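Local coordinates for protein acetyl-CoA acetyltransferase (PDB 4EGV) that has the thiolase fold and is probably an acyltransferase, as thiolase-family relatives are, at residues R203-L208 with I353-G358. Sequence-based numbering, arbitrary orientation.
Sequences RARLGL and ICDGTG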
loop_
_atom_site.group_PDB
_atom_site.type_symbol
_atom_site.label_atom_id
_atom_site.label_comp_id
_atom_site.label_asym_id
_atom_site.label_seq_id
_atom_site.Cartn_x
_atom_site.Cartn_y
_atom_site.Cartn_z
ATOM N N ARG A 203 -12.214 7.317 -13.140
ATOM C CA ARG A 203 -12.436 8.424 -14.050
ATOM C C ARG A 203 -13.835 8.397 -14.665
ATOM O O ARG A 203 -14.456 9.448 -14.838
ATOM C CB ARG A 203 -11.374 8.469 -15.138
ATOM C CG ARG A 203 -11.512 9.691 -16.001
ATOM C CD ARG A 203 -10.493 9.818 -17.070
ATOM N NE ARG A 203 -10.625 8.799 -18.103
ATOM C CZ ARG A 203 -11.461 8.852 -19.128
ATOM N NH1 ARG A 203 -12.258 9.868 -19.255
ATOM N NH2 ARG A 203 -11.491 7.887 -20.026
ATOM N N ALA A 204 -14.308 7.193 -14.994
ATOM C CA ALA A 204 -15.683 6.960 -15.450
ATOM C C ALA A 204 -16.718 7.449 -14.453
ATOM O O ALA A 204 -17.491 8.332 -14.769
ATOM C CB ALA A 204 -15.895 5.496 -15.747
ATOM N N ARG A 205 -16.710 6.889 -13.242
ATOM C CA ARG A 205 -17.645 7.295 -12.194
ATOM C C ARG A 205 -17.673 8.804 -11.917
ATOM O O ARG A 205 -18.738 9.353 -11.738
ATOM C CB ARG A 205 -17.438 6.509 -10.899
ATOM C CG ARG A 205 -18.596 6.694 -9.922
ATOM C CD ARG A 205 -18.283 6.237 -8.524
ATOM N NE ARG A 205 -17.279 7.055 -7.840
ATOM C CZ ARG A 205 -16.027 6.669 -7.619
ATOM N NH1 ARG A 205 -15.608 5.485 -8.054
ATOM N NH2 ARG A 205 -15.190 7.468 -6.981
ATOM N N LEU A 206 -16.523 9.466 -11.879
ATOM C CA LEU A 206 -16.474 10.896 -11.636
ATOM C C LEU A 206 -16.849 11.731 -12.843
ATOM O O LEU A 206 -17.003 12.946 -12.736
ATOM C CB LEU A 206 -15.079 11.307 -11.203
ATOM C CG LEU A 206 -14.599 10.967 -9.804
ATOM C CD1 LEU A 206 -13.297 11.693 -9.541
ATOM C CD2 LEU A 206 -15.640 11.247 -8.717
ATOM N N GLY A 207 -16.951 11.080 -13.994
ATOM C CA GLY A 207 -17.152 11.757 -15.277
ATOM C C GLY A 207 -16.149 12.843 -15.671
ATOM O O GLY A 207 -16.510 13.797 -16.340
ATOM N N LEU A 208 -14.897 12.711 -15.246
ATOM C CA LEU A 208 -13.853 13.632 -15.664
ATOM C C LEU A 208 -13.320 13.251 -17.078
ATOM O O LEU A 208 -13.384 12.097 -17.486
ATOM C CB LEU A 208 -12.729 13.675 -14.613
ATOM C CG LEU A 208 -12.913 14.409 -13.268
ATOM C CD1 LEU A 208 -11.842 14.001 -12.251
ATOM C CD2 LEU A 208 -12.957 15.961 -13.399
ATOM N N ILE A 353 -9.055 6.493 -0.675
ATOM C CA ILE A 353 -9.279 6.784 0.740
ATOM C C ILE A 353 -9.983 8.123 0.861
ATOM O O ILE A 353 -10.998 8.249 1.541
ATOM C CB ILE A 353 -7.997 6.787 1.559
ATOM C CG1 ILE A 353 -7.460 5.373 1.680
ATOM C CG2 ILE A 353 -8.247 7.374 2.933
ATOM C CD1 ILE A 353 -8.492 4.338 2.033
ATOM N N CYS A 354 -9.466 9.094 0.129
ATOM C CA CYS A 354 -10.043 10.419 0.025
ATOM C C CYS A 354 -11.521 10.500 -0.404
ATOM O O CYS A 354 -12.276 11.303 0.115
ATOM C CB CYS A 354 -9.160 11.250 -0.896
ATOM S SG CYS A 354 -7.503 11.525 -0.203
ATOM N N ASP A 355 -11.918 9.664 -1.350
ATOM C CA ASP A 355 -13.276 9.612 -1.860
ATOM C C ASP A 355 -14.297 9.092 -0.884
ATOM O O ASP A 355 -15.388 9.617 -0.832
ATOM C CB ASP A 355 -13.349 8.717 -3.080
ATOM C CG ASP A 355 -12.756 9.339 -4.304
ATOM O OD1 ASP A 355 -12.453 10.543 -4.314
ATOM O OD2 ASP A 355 -12.605 8.594 -5.274
ATOM N N GLY A 356 -13.968 8.045 -0.139
ATOM C CA GLY A 356 -14.923 7.449 0.789
ATOM C C GLY A 356 -14.913 8.026 2.189
ATOM O O GLY A 356 -15.729 7.664 3.014
ATOM N N THR A 357 -13.993 8.937 2.453
ATOM C CA THR A 357 -13.733 9.394 3.801
ATOM C C THR A 357 -14.021 10.879 3.978
ATOM O O THR A 357 -14.223 11.337 5.068
ATOM C CB THR A 357 -12.275 9.088 4.179
ATOM O OG1 THR A 357 -12.095 9.309 5.565
ATOM C CG2 THR A 357 -11.319 9.997 3.473
ATOM N N GLY A 358 -14.025 11.619 2.882
ATOM C CA GLY A 358 -14.227 13.053 2.905
ATOM C C GLY A 358 -12.952 13.863 2.881
ATOM O O GLY A 358 -12.983 15.020 2.516
#
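Arg205 and Asp355 meet through a single solvent-exposed salt bridge that joins the last turn of helix 191-206 to helix 348-357 in this monomeric thiolase-fold protein. NH2 of Arg205 lies 3.3 Å from OD2 of Asp355, and the N-H...O angle of 121° marks the hydrogen-bond component as weak. The two side chains reach towards each other across the gap between the helices. This is the one N-O approach between the segments, so the contact is single-pointed. OD2 sits at the guanidinium edge, close to its plane, while the carboxylate plane is turned 83° from that of the guanidinium. Arg205 spans the gap with CG anti to the backbone N (chi1 -167°) and a bend at chi3. Its NH1 turns to other acceptors, weakly hydrogen-bonding the carbonyl O of Gly314 and making a long ion pair with Asp312. OD2 is shared as well: its stronger partner is Arg202, whose NE forms a salt bridge from the same helix as Arg205. OD1 is hydrogen-bonded too. Two arginines thus converge on one carboxylate oxygen, which would probably stabilise the negative charge of Asp355. Only 73 Å² is buried between the segments, both sides summed, consistent with an electrostatic link rather than a packed interface. Beyond Arg205, a Schellman motif ends helix 191-206: Gly207 has positive phi, its N bonds to O of Ala204 at 2.9 Å, and Leu208 N bonds weakly to O of Arg203 at 3.3 Å. Arg203 reinforces this turn while also reaching Asp500 and Tyr460 of the additional C-terminal domain; its NH1 donates to O of Leu208 at 3.1 Å, in the carbonyl plane and near the guanidinium plane.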